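Local coordinates for protein cellulose 1,4-beta-cellobiosidase (Thermobifida fusca, PDB 4JJJ) that probably hydrolyses cellulose, releasing cellobiose from chain ends, through the family 48 glycoside hydrolase catalytic domain described here, a piece of a longer secreted cellulase, at residues L28-H32 and D151-V155; S54-W58 and R228-V232; M80-P86 and Y144-L150; Y171-Q176 and T186-S191. The protein carries 1 engineered substitution. One frame throughout, in Å; residues are numbered along the deposited sequence. Where two conformers were deposited one is given.

Contact 1: residues L28-H32 and D151-V155; sequences LVPYH and DVDNV. With ZN (zinc ion), chain B; BGC (beta-D-glucopyranose), chain C.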
# COMPACT_ATOMS: atom_id res chain seq x y z
N LEU A 28 19.88 -6.83 3.36
CA LEU A 28 19.55 -5.88 2.31
C LEU A 28 18.22 -5.19 2.58
O LEU A 28 17.26 -5.83 2.95
CB LEU A 28 19.48 -6.61 0.98
CG LEU A 28 20.72 -7.36 0.57
CD1 LEU A 28 20.48 -8.08 -0.71
CD2 LEU A 28 21.88 -6.45 0.41
N VAL A 29 18.23 -3.90 2.33
CA VAL A 29 17.04 -3.06 2.41
C VAL A 29 16.82 -2.42 1.03
O VAL A 29 17.64 -1.63 0.54
CB VAL A 29 17.19 -1.98 3.49
CG1 VAL A 29 15.94 -1.03 3.54
CG2 VAL A 29 17.41 -2.59 4.83
N PRO A 30 15.72 -2.78 0.36
CA PRO A 30 15.48 -2.21 -0.96
C PRO A 30 15.06 -0.75 -0.88
O PRO A 30 14.39 -0.37 0.08
CB PRO A 30 14.29 -3.01 -1.52
CG PRO A 30 13.53 -3.41 -0.28
CD PRO A 30 14.67 -3.74 0.73
N TYR A 31 15.46 0.04 -1.84
CA TYR A 31 14.94 1.39 -2.01
C TYR A 31 13.65 1.33 -2.76
O TYR A 31 13.38 0.39 -3.48
CB TYR A 31 15.95 2.20 -2.82
CG TYR A 31 17.32 2.44 -2.20
CD1 TYR A 31 17.46 3.06 -0.95
CD2 TYR A 31 18.45 2.14 -2.90
CE1 TYR A 31 18.71 3.38 -0.44
CE2 TYR A 31 19.69 2.44 -2.38
CZ TYR A 31 19.78 3.04 -1.17
OH TYR A 31 21.07 3.37 -0.65
N HIS A 32 12.87 2.42 -2.69
CA HIS A 32 11.67 2.56 -3.53
C HIS A 32 12.06 2.47 -5.01
O HIS A 32 11.44 1.81 -5.81
CB HIS A 32 10.94 3.85 -3.22
CG HIS A 32 9.78 4.07 -4.16
ND1 HIS A 32 8.60 3.35 -4.05
CD2 HIS A 32 9.61 4.94 -5.18
CE1 HIS A 32 7.77 3.75 -4.98
NE2 HIS A 32 8.33 4.74 -5.67
N ASP A 151 13.19 5.83 5.81
CA ASP A 151 14.16 6.65 5.12
C ASP A 151 15.50 5.90 5.13
O ASP A 151 16.14 5.91 6.14
CB ASP A 151 14.26 8.00 5.81
CG ASP A 151 15.23 8.94 5.16
OD1 ASP A 151 15.88 8.64 4.12
OD2 ASP A 151 15.22 10.17 5.59
N VAL A 152 15.79 5.20 4.05
CA VAL A 152 16.92 4.23 4.02
C VAL A 152 18.33 4.90 4.12
O VAL A 152 19.15 4.40 4.83
CB VAL A 152 16.79 3.35 2.77
CG1 VAL A 152 17.93 2.26 2.84
CG2 VAL A 152 15.47 2.64 2.73
N ASP A 153 18.52 5.99 3.40
CA ASP A 153 19.79 6.73 3.44
C ASP A 153 19.76 7.87 4.44
O ASP A 153 20.72 8.66 4.51
CB ASP A 153 20.09 7.25 2.06
CG ASP A 153 20.58 6.13 1.08
OD1 ASP A 153 20.87 5.04 1.55
OD2 ASP A 153 20.56 6.45 -0.12
N ASN A 154 18.70 8.04 5.20
CA ASN A 154 18.60 9.17 6.15
C ASN A 154 18.71 10.50 5.46
O ASN A 154 19.35 11.42 5.94
CB ASN A 154 19.63 9.04 7.31
CG ASN A 154 19.13 9.70 8.62
OD1 ASN A 154 17.95 9.60 8.98
ND2 ASN A 154 20.06 10.28 9.42
N VAL A 155 18.04 10.61 4.32
CA VAL A 155 18.10 11.86 3.61
C VAL A 155 17.46 12.98 4.37
O VAL A 155 17.94 14.12 4.28
CB VAL A 155 17.58 11.74 2.19
CG1 VAL A 155 16.12 11.62 2.18
CG2 VAL A 155 18.16 12.84 1.40
ZN ZN B . 20.43 7.52 -1.42
C2 BGC C . 3.86 3.85 -6.41
C3 BGC C . 3.50 2.76 -5.40
C4 BGC C . 2.05 2.98 -4.87
C5 BGC C . 1.04 3.22 -6.02
C6 BGC C . -0.31 3.61 -5.47
C1 BGC C . 2.82 3.96 -7.51
O2 BGC C . 5.10 3.53 -7.02
O3 BGC C . 4.48 2.82 -4.33
O4 BGC C . 1.67 1.82 -4.10
O5 BGC C . 1.57 4.26 -6.86
O6 BGC C . -0.22 4.76 -4.66
O HOH W 1 22.02 7.85 -2.85
O HOH W 2 19.77 9.44 -0.95
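The strand of a two-stranded antiparallel hairpin, 21-24 paired with 27-30, here meets the turn that follows strand 149-151, on the (α/α)6 barrel of a family 48 glycoside hydrolase. Val152 gives up the largest area to the contact. Its CB points at residues 28-32, and its methyls pack on both Val29 and Tyr31: CG2 is 3.8 Å from Val29 CG1, and CG1 is 3.6 Å from Tyr31 CE1, obliquely to that ring. The CA-to-CB bond of Tyr31 runs sideways, yet the ring reaches across and puts its hydroxyl beside the carboxylate of Asp153. The Tyr31 ring also stacks on His46, and Arg22 forms a salt bridge with Asp153 OD1, so this oxygen has two partners. The turn is held by its own first residue, as Val155 N donates to Asp151 OD1 at 2.9 Å. His32 CE1 is 3.4 Å from O2 of a bound glucose, so residues 31-32 lie between a zinc ligand, Asp153, and the sugar pocket. That zinc is held by Asp153, His46 and two waters. Asp153 splits its duties between its oxygens: OD2 binds the metal at 1.7 Å, and OD1 accepts a 2.8 Å hydrogen bond from Tyr31 OH.

Contact 2: residues S54-W58 and R228-V232; sequences SYYLW and RAVQV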
# COMPACT_ATOMS: atom_id res chain seq x y z
N SER A 54 7.57 -6.39 0.60
CA SER A 54 6.72 -7.49 0.15
C SER A 54 7.15 -7.99 -1.20
O SER A 54 7.10 -9.18 -1.49
CB SER A 54 5.25 -7.12 0.21
OG SER A 54 4.84 -6.12 -0.70
N TYR A 55 7.59 -7.07 -2.09
CA TYR A 55 8.09 -7.44 -3.37
C TYR A 55 9.47 -8.14 -3.31
O TYR A 55 9.74 -9.03 -4.09
CB TYR A 55 8.13 -6.23 -4.33
CG TYR A 55 6.83 -5.99 -5.03
CD1 TYR A 55 6.57 -6.60 -6.26
CD2 TYR A 55 5.86 -5.14 -4.49
CE1 TYR A 55 5.38 -6.35 -6.90
CE2 TYR A 55 4.61 -4.93 -5.15
CZ TYR A 55 4.39 -5.50 -6.33
OH TYR A 55 3.23 -5.30 -7.04
N TYR A 56 10.29 -7.76 -2.33
CA TYR A 56 11.58 -8.40 -2.10
C TYR A 56 11.34 -9.85 -1.73
O TYR A 56 11.95 -10.77 -2.29
CB TYR A 56 12.33 -7.63 -1.04
CG TYR A 56 13.71 -8.12 -0.62
CD1 TYR A 56 14.48 -9.00 -1.38
CD2 TYR A 56 14.22 -7.66 0.62
CE1 TYR A 56 15.75 -9.42 -0.91
CE2 TYR A 56 15.46 -8.08 1.10
CZ TYR A 56 16.14 -8.98 0.32
OH TYR A 56 17.36 -9.47 0.88
N LEU A 57 10.36 -10.09 -0.89
CA LEU A 57 9.94 -11.48 -0.54
C LEU A 57 9.57 -12.18 -1.82
O LEU A 57 9.96 -13.35 -2.08
CB LEU A 57 8.82 -11.52 0.42
CG LEU A 57 9.09 -10.92 1.78
CD1 LEU A 57 7.82 -10.94 2.60
CD2 LEU A 57 10.21 -11.68 2.54
N TRP A 58 8.69 -11.55 -2.64
CA TRP A 58 8.19 -12.18 -3.84
C TRP A 58 9.32 -12.62 -4.78
O TRP A 58 9.34 -13.75 -5.35
CB TRP A 58 7.22 -11.28 -4.60
CG TRP A 58 6.20 -11.92 -5.42
CD1 TRP A 58 6.04 -13.24 -5.81
CD2 TRP A 58 5.05 -11.22 -5.95
NE1 TRP A 58 4.89 -13.38 -6.54
CE2 TRP A 58 4.27 -12.15 -6.67
CE3 TRP A 58 4.66 -9.85 -5.91
CZ2 TRP A 58 3.08 -11.80 -7.33
CZ3 TRP A 58 3.45 -9.49 -6.57
CH2 TRP A 58 2.67 -10.47 -7.24
N ARG A 228 0.16 -8.84 0.70
CA ARG A 228 1.04 -9.39 -0.36
C ARG A 228 2.13 -10.31 0.24
O ARG A 228 2.44 -11.30 -0.33
CB ARG A 228 1.74 -8.25 -1.10
CG ARG A 228 2.49 -8.67 -2.32
CD ARG A 228 3.12 -7.53 -3.08
NE ARG A 228 2.12 -6.54 -3.61
CZ ARG A 228 1.93 -5.30 -3.11
NH1 ARG A 228 2.61 -4.84 -2.08
NH2 ARG A 228 1.08 -4.52 -3.70
N ALA A 229 2.75 -9.97 1.34
CA ALA A 229 3.76 -10.78 2.03
C ALA A 229 3.17 -12.17 2.40
O ALA A 229 3.78 -13.20 2.18
CB ALA A 229 4.24 -10.07 3.22
N VAL A 230 1.94 -12.22 2.87
CA VAL A 230 1.26 -13.47 3.10
C VAL A 230 1.00 -14.24 1.82
O VAL A 230 1.31 -15.41 1.75
CB VAL A 230 -0.11 -13.25 3.82
CG1 VAL A 230 -0.94 -14.57 3.93
CG2 VAL A 230 0.09 -12.61 5.20
N GLN A 231 0.53 -13.60 0.78
CA GLN A 231 0.35 -14.20 -0.49
C GLN A 231 1.66 -14.82 -1.04
O GLN A 231 1.65 -15.92 -1.56
CB GLN A 231 -0.15 -13.12 -1.47
CG GLN A 231 -0.23 -13.52 -2.88
CD GLN A 231 -0.46 -12.35 -3.82
OE1 GLN A 231 -0.44 -11.22 -3.40
NE2 GLN A 231 -0.73 -12.65 -5.11
N VAL A 232 2.76 -14.12 -0.87
CA VAL A 232 4.08 -14.63 -1.32
C VAL A 232 4.39 -15.95 -0.61
O VAL A 232 4.81 -16.94 -1.24
CB VAL A 232 5.24 -13.63 -1.08
CG1 VAL A 232 6.58 -14.33 -1.26
CG2 VAL A 232 5.00 -12.44 -1.95
O HOH W 3 0.74 -6.12 -6.13
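Arg228 leaves its helix with chi1 and chi2 both t, then bends at chi3 (m), laying its side chain along residues 54-58. CD sits over the face of the Tyr55 ring, 4.0 Å from the centroid in a CH-pi contact, and the guanidinium turns one face to Tyr55 CE2, 3.3 Å from NE. At its edge NH1 donates to Ser54 OG at 2.9 Å. The p rotamer of Ser54 suits both of its bonds, since OG is also hydrogen-bonded to the backbone oxygen of Glu51. Tyr55 starts out away from the other helix, but its m rotamer swings the ring back; its OH bonds to Glu625 and accepts from water 3, which accepts from Arg228 NE. These are neighbouring inner helices, 50-67 and 223-242, of the (α/α)6 barrel, and they run nearly parallel: the short axes are 10° apart and 8.7 Å at closest approach. Arg228 lies close to Glu51, the predicted proton donor, and to Asn224, engineered at the predicted nucleophile position; Trp420 adds a cation-pi partner. Val232 (t) fits between Leu57 and Trp58, with CG1 4.0 Å from Leu57 CB and CG2 3.6 Å from Trp58 CB. The t rotamer of Trp58 places its five-membered ring near the same CG2, 4.1 Å from centroid to methyl. Leu57 (m,t) sets CD1 3.7 Å from Ala229 CB.

Contact 3: residues M80-P86 and Y144-L150; sequences METFIIP and YGMHWLL. With ZN (zinc ion), chain D; BGC (beta-D-glucopyranose), chain E.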
# COMPACT_ATOMS: atom_id res chain seq x y z
N MET A 80 13.30 -7.62 6.84
CA MET A 80 11.97 -7.09 7.25
C MET A 80 11.85 -7.01 8.79
O MET A 80 11.47 -5.98 9.39
CB MET A 80 10.85 -7.93 6.61
CG MET A 80 9.39 -7.36 6.66
SD MET A 80 8.23 -8.54 5.87
CE MET A 80 9.49 -9.14 4.75
N GLU A 81 12.13 -8.12 9.49
CA GLU A 81 12.04 -8.15 10.97
C GLU A 81 12.99 -7.21 11.63
O GLU A 81 12.68 -6.64 12.69
CB GLU A 81 12.22 -9.60 11.48
CG GLU A 81 11.08 -10.49 11.24
CD GLU A 81 11.23 -11.86 11.86
OE1 GLU A 81 12.43 -12.22 12.01
OE2 GLU A 81 10.22 -12.51 12.16
N THR A 82 14.14 -6.99 11.05
CA THR A 82 15.13 -6.13 11.62
C THR A 82 14.88 -4.66 11.46
O THR A 82 15.15 -3.86 12.36
CB THR A 82 16.56 -6.50 11.08
OG1 THR A 82 16.81 -7.88 11.32
CG2 THR A 82 17.63 -5.70 11.66
N PHE A 83 14.31 -4.30 10.29
CA PHE A 83 14.32 -2.91 9.88
C PHE A 83 12.95 -2.24 9.74
O PHE A 83 12.90 -1.05 9.69
CB PHE A 83 15.15 -2.66 8.62
CG PHE A 83 16.59 -3.01 8.80
CD1 PHE A 83 17.34 -2.31 9.73
CD2 PHE A 83 17.15 -4.04 8.06
CE1 PHE A 83 18.71 -2.63 9.91
CE2 PHE A 83 18.50 -4.35 8.18
CZ PHE A 83 19.23 -3.67 9.11
N ILE A 84 11.89 -2.99 9.56
CA ILE A 84 10.60 -2.37 9.28
C ILE A 84 9.41 -2.88 10.12
O ILE A 84 8.40 -2.22 10.10
CB ILE A 84 10.27 -2.38 7.78
CG1 ILE A 84 9.36 -1.20 7.39
CG2 ILE A 84 9.73 -3.72 7.33
CD1 ILE A 84 9.21 -1.01 5.88
N ILE A 85 9.55 -4.00 10.82
CA ILE A 85 8.57 -4.40 11.82
C ILE A 85 9.12 -3.80 13.11
O ILE A 85 10.14 -4.25 13.56
CB ILE A 85 8.42 -5.91 11.93
CG1 ILE A 85 7.90 -6.45 10.57
CG2 ILE A 85 7.46 -6.21 13.07
CD1 ILE A 85 7.62 -7.93 10.53
N PRO A 86 8.49 -2.79 13.69
CA PRO A 86 9.07 -2.14 14.84
C PRO A 86 9.45 -3.12 15.92
O PRO A 86 8.62 -3.98 16.31
CB PRO A 86 7.93 -1.17 15.26
CG PRO A 86 7.21 -0.83 13.94
CD PRO A 86 7.20 -2.18 13.27
N TYR A 144 2.99 -7.29 15.37
CA TYR A 144 3.83 -7.85 14.36
C TYR A 144 3.22 -7.52 12.95
O TYR A 144 2.45 -8.28 12.43
CB TYR A 144 3.95 -9.36 14.53
CG TYR A 144 4.96 -10.01 13.62
CD1 TYR A 144 4.63 -10.63 12.46
CD2 TYR A 144 6.30 -10.02 13.98
CE1 TYR A 144 5.56 -11.25 11.71
CE2 TYR A 144 7.26 -10.62 13.25
CZ TYR A 144 6.89 -11.26 12.08
OH TYR A 144 7.88 -11.95 11.35
N GLY A 145 3.60 -6.36 12.49
CA GLY A 145 3.13 -5.78 11.21
C GLY A 145 4.15 -4.81 10.75
O GLY A 145 4.83 -4.23 11.57
N MET A 146 4.32 -4.69 9.42
CA MET A 146 5.28 -3.67 8.92
C MET A 146 4.78 -2.26 9.11
O MET A 146 3.62 -1.95 8.78
CB MET A 146 5.64 -3.93 7.47
CG MET A 146 6.28 -5.27 7.19
SD MET A 146 6.96 -5.38 5.51
CE MET A 146 5.63 -6.17 4.69
N HIS A 147 5.66 -1.33 9.49
CA HIS A 147 5.40 0.09 9.30
C HIS A 147 5.58 0.42 7.81
O HIS A 147 6.30 -0.26 7.09
CB HIS A 147 6.31 0.92 10.16
CG HIS A 147 6.19 2.39 9.94
ND1 HIS A 147 5.07 3.11 10.23
CD2 HIS A 147 7.06 3.28 9.38
CE1 HIS A 147 5.22 4.37 9.89
NE2 HIS A 147 6.43 4.51 9.39
N TRP A 148 4.92 1.48 7.32
CA TRP A 148 4.83 1.61 5.87
C TRP A 148 6.03 2.25 5.18
O TRP A 148 6.18 2.03 3.96
CB TRP A 148 3.52 2.33 5.46
CG TRP A 148 3.61 3.82 5.29
CD1 TRP A 148 3.52 4.81 6.26
CD2 TRP A 148 3.78 4.53 4.04
NE1 TRP A 148 3.62 6.02 5.67
CE2 TRP A 148 3.80 5.91 4.33
CE3 TRP A 148 3.94 4.13 2.71
CZ2 TRP A 148 3.90 6.86 3.32
CZ3 TRP A 148 4.04 5.10 1.70
CH2 TRP A 148 4.02 6.46 2.02
N LEU A 149 6.76 3.07 5.88
CA LEU A 149 7.73 4.02 5.23
C LEU A 149 8.97 4.17 6.10
O LEU A 149 8.92 4.44 7.35
CB LEU A 149 7.16 5.43 5.13
CG LEU A 149 7.87 6.43 4.24
CD1 LEU A 149 7.93 6.05 2.79
CD2 LEU A 149 7.27 7.78 4.53
N LEU A 150 10.13 3.93 5.45
CA LEU A 150 11.47 4.19 6.02
C LEU A 150 12.21 5.18 5.19
O LEU A 150 11.94 5.34 3.99
CB LEU A 150 12.31 2.93 6.06
CG LEU A 150 11.76 1.74 6.88
CD1 LEU A 150 12.62 0.52 6.60
CD2 LEU A 150 11.74 2.03 8.37
ZN ZN D . 13.36 -14.16 11.95
C2 BGC E . -0.73 5.33 1.49
C3 BGC E . -0.73 6.33 2.64
C4 BGC E . -0.82 5.58 3.93
C5 BGC E . 0.25 4.54 4.12
C6 BGC E . 0.15 3.75 5.42
C1 BGC E . 0.30 4.27 1.80
O1 BGC E . 0.26 3.26 0.77
O2 BGC E . -0.48 5.94 0.20
O3 BGC E . -1.92 7.14 2.47
O4 BGC E . -0.49 6.63 4.91
O5 BGC E . 0.13 3.61 3.03
O6 BGC E . -1.17 3.15 5.49
O HOH W 4 14.11 -16.08 12.66
O HOH W 5 14.80 -13.60 10.71
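Ile84, the first residue after helix 71-83 to leave helical phi/psi, accepts through its O from His147 N at 2.9 Å, the one backbone hydrogen bond between these segments. Met80 O takes Ile84 N at 3.0 Å and Ile85 N at 3.1 Å. Tyr144 OH donates to Glu81 OE2 over only 2.5 Å and accepts from Trp77 NE1. Glu81 OE1 binds zinc at 2.1 Å, with Lys255 and two waters completing the site. His147 uses both ring nitrogens, NE2 with Ile172 O and ND1 with Thr220 N; Met146 N is met by Asp226, and Trp148 NE1, in the glycan pocket, by Asn173 OD1. Gly145 N and O are buried without a partner; the closest neighbours of that O across the contact are carbons, Pro86 CD and Ile85 CG2, each at 3.6 Å. Ile84 CG1 is 3.8 Å from Leu150 CD1 and its CG2 3.7 Å from Met146 SD, and Ile85 CD1 lies over the Tyr144 ring, 3.9 Å from its centroid. The contact joins a helix of the (α/α)6 barrel to strand 149-151. Its chemistry implies two differently held ends, a charged, metal-linked one at Glu81 and a neutral backbone bond at His147, with methionine, isoleucine and leucine side chains between.

Contact 4: residues Y171-Q176 and T186-S191; sequences YINTYQ and TIPHPS. With BGC (beta-D-glucopyranose), chain F; BGC (beta-D-glucopyranose), chain G; BGC (beta-D-glucopyranose), chain E.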
# COMPACT_ATOMS: atom_id res chain seq x y z
N TYR A 171 12.46 5.32 10.86
CA TYR A 171 10.98 5.19 10.74
C TYR A 171 10.41 6.54 10.63
O TYR A 171 10.57 7.36 11.54
CB TYR A 171 10.44 4.46 12.00
CG TYR A 171 10.67 3.00 12.07
CD1 TYR A 171 11.82 2.46 12.70
CD2 TYR A 171 9.74 2.07 11.59
CE1 TYR A 171 12.00 1.06 12.78
CE2 TYR A 171 9.93 0.71 11.66
CZ TYR A 171 11.06 0.18 12.28
OH TYR A 171 11.23 -1.21 12.38
N ILE A 172 9.70 6.86 9.53
CA ILE A 172 9.17 8.15 9.30
C ILE A 172 7.72 8.03 8.80
O ILE A 172 7.26 6.94 8.43
CB ILE A 172 10.00 8.91 8.21
CG1 ILE A 172 10.22 8.13 6.94
CG2 ILE A 172 11.37 9.24 8.84
CD1 ILE A 172 10.57 9.06 5.78
N ASN A 173 7.02 9.14 8.72
CA ASN A 173 5.69 9.17 8.16
C ASN A 173 5.48 10.52 7.53
O ASN A 173 6.30 11.45 7.72
CB ASN A 173 4.63 8.81 9.22
CG ASN A 173 3.31 8.47 8.67
OD1 ASN A 173 3.11 8.14 7.52
ND2 ASN A 173 2.32 8.52 9.58
N THR A 174 4.48 10.61 6.69
CA THR A 174 4.18 11.81 5.91
C THR A 174 2.66 12.10 6.04
O THR A 174 2.28 12.98 6.80
CB THR A 174 4.60 11.66 4.48
OG1 THR A 174 3.95 10.48 3.93
CG2 THR A 174 6.14 11.54 4.32
N TYR A 175 1.80 11.36 5.36
CA TYR A 175 0.36 11.65 5.41
C TYR A 175 -0.19 11.67 6.80
O TYR A 175 -0.05 10.72 7.56
CB TYR A 175 -0.38 10.59 4.54
CG TYR A 175 0.15 10.50 3.16
CD1 TYR A 175 -0.17 11.42 2.23
CD2 TYR A 175 0.99 9.46 2.83
CE1 TYR A 175 0.44 11.41 0.97
CE2 TYR A 175 1.60 9.39 1.58
CZ TYR A 175 1.28 10.32 0.64
OH TYR A 175 1.78 10.35 -0.66
N GLN A 176 -0.88 12.80 7.07
CA GLN A 176 -1.52 13.05 8.35
C GLN A 176 -2.80 13.90 8.28
O GLN A 176 -3.60 13.88 9.26
CB GLN A 176 -0.65 13.76 9.41
CG GLN A 176 0.58 13.08 9.87
CD GLN A 176 0.29 12.02 10.91
OE1 GLN A 176 0.14 12.31 12.15
NE2 GLN A 176 0.18 10.80 10.47
N THR A 186 2.53 17.19 2.40
CA THR A 186 2.81 16.63 3.71
C THR A 186 4.03 17.33 4.33
O THR A 186 4.83 17.98 3.64
CB THR A 186 3.22 15.14 3.59
OG1 THR A 186 4.40 15.09 2.72
CG2 THR A 186 2.05 14.34 2.99
N ILE A 187 4.18 17.16 5.63
CA ILE A 187 5.38 17.56 6.37
C ILE A 187 5.96 16.22 6.93
O ILE A 187 5.45 15.64 7.90
CB ILE A 187 5.08 18.59 7.49
CG1 ILE A 187 4.45 19.84 6.86
CG2 ILE A 187 6.35 18.81 8.28
CD1 ILE A 187 3.81 20.73 7.89
N PRO A 188 7.04 15.70 6.26
CA PRO A 188 7.67 14.51 6.75
C PRO A 188 8.16 14.66 8.19
O PRO A 188 8.73 15.69 8.54
CB PRO A 188 8.80 14.19 5.75
CG PRO A 188 8.35 14.94 4.51
CD PRO A 188 7.75 16.26 5.08
N HIS A 189 7.98 13.61 8.93
CA HIS A 189 8.24 13.60 10.36
C HIS A 189 8.64 12.24 10.90
O HIS A 189 8.41 11.17 10.28
CB HIS A 189 7.01 14.16 11.09
CG HIS A 189 5.77 13.37 10.85
ND1 HIS A 189 4.93 13.55 9.77
CD2 HIS A 189 5.27 12.33 11.53
CE1 HIS A 189 3.94 12.68 9.82
NE2 HIS A 189 4.10 11.94 10.89
N PRO A 190 9.29 12.24 12.08
CA PRO A 190 9.75 10.96 12.64
C PRO A 190 8.54 10.20 13.28
O PRO A 190 7.66 10.81 13.98
CB PRO A 190 10.67 11.38 13.78
CG PRO A 190 10.18 12.73 14.17
CD PRO A 190 9.70 13.40 12.92
N SER A 191 8.50 8.90 13.07
CA SER A 191 7.52 8.07 13.78
C SER A 191 7.69 8.10 15.33
O SER A 191 6.74 7.97 16.10
CB SER A 191 7.63 6.63 13.30
OG SER A 191 7.35 6.63 11.91
C2 BGC F . -0.44 7.25 7.29
C3 BGC F . -1.30 7.34 8.49
C4 BGC F . -2.63 8.08 8.23
C5 BGC F . -3.24 7.42 6.96
C6 BGC F . -4.58 8.07 6.68
C1 BGC F . -1.23 6.65 6.14
O2 BGC F . 0.73 6.52 7.56
O3 BGC F . -0.54 7.93 9.47
O4 BGC F . -3.58 7.83 9.30
O5 BGC F . -2.36 7.44 5.84
O6 BGC F . -4.30 9.36 6.08
C2 BGC G . -4.87 8.54 11.13
C3 BGC G . -4.85 9.31 12.43
C4 BGC G . -3.66 8.95 13.30
C5 BGC G . -2.37 8.99 12.52
C6 BGC G . -1.17 8.47 13.21
C1 BGC G . -3.50 8.70 10.43
O2 BGC G . -5.93 8.94 10.26
O3 BGC G . -6.09 9.07 13.16
O4 BGC G . -3.62 9.98 14.34
O5 BGC G . -2.49 8.19 11.30
O6 BGC G . 0.01 8.65 12.44
C2 BGC E . -0.73 5.33 1.49
C3 BGC E . -0.73 6.33 2.64
C4 BGC E . -0.82 5.58 3.93
C5 BGC E . 0.25 4.54 4.12
C6 BGC E . 0.15 3.75 5.42
C1 BGC E . 0.30 4.27 1.80
O1 BGC E . 0.26 3.26 0.77
O2 BGC E . -0.48 5.94 0.20
O3 BGC E . -1.92 7.14 2.47
O4 BGC E . -0.49 6.63 4.91
O5 BGC E . 0.13 3.61 3.03
O6 BGC E . -1.17 3.15 5.49
O HOH W 6 3.03 9.74 12.17
O HOH W 7 1.95 15.82 6.82
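Strands 170-173 and 189-190 pair antiparallel at one end of a four-stranded sheet, and the first of them runs on into the glycan pocket of the family 48 catalytic domain. Tyr171 opens the ladder, its O accepting from Ser191 N at 3.0 Å. Ile172 forms a non-hydrogen-bonded pair with Pro190; their CA atoms are 4.4 Å apart, the side chains diverge, and Ile172 CA makes a CA-H...O contact with His189 O at 3.3 Å. Asn173 and His189 follow as the hydrogen-bonded pair, with Asn173 N to His189 O at 2.9 Å and His189 N to Asn173 O at 3.0 Å. Their side chains share one face of the sheet, where the Asn173 amide reads a glucose: OD1 accepts from O2 and ND2 donates to O3, each at 2.9 Å, while OD1 also takes Trp148 NE1. Thr174 packs its CG2 on Pro188 CB, 4.0 Å away, and its O is bridged by water 7 to Ile187 N. Tyr175 brings CD1 to 3.7 Å from Thr186 CG2 and CD2 to 3.6 Å from C3 of a second glucose; its hydroxyl bonds to Ala41 O. Gln176 NE2 donates to its neighbour's backbone, Tyr175 O, and to O6 of a third glucose, 2.9 Å each. That same sugar O6 is also 3.2 Å from water 6, which joins Asn173 ND2 (2.9 Å) to His189 NE2 (2.8 Å).

How the contacts relate
All four contacts are buried, and contact 2 lies nearest the chain's centre, about 12 Å between centres; contact 1 is farthest, at about 17 Å. Contact 2 pairs helix with helix, contact 3 helix end with strand approach, contact 4 strand with strand, and contact 1 a strand with a turn. Strand 149-151 links contacts 1 and 3, and it neighbours strand 170-173 of contact 4. Leu57 of contact 2 meets Met80 of contact 3 (CD1 to CE 3.3 Å). Zinc appears at the partly exposed carboxylates of contacts 1 and 3, whereas backbone pairing and hydrogen bonds to sugars mark contact 4. Contacts 3 and 4 touch the same glucose, and Val29 packs on Phe83.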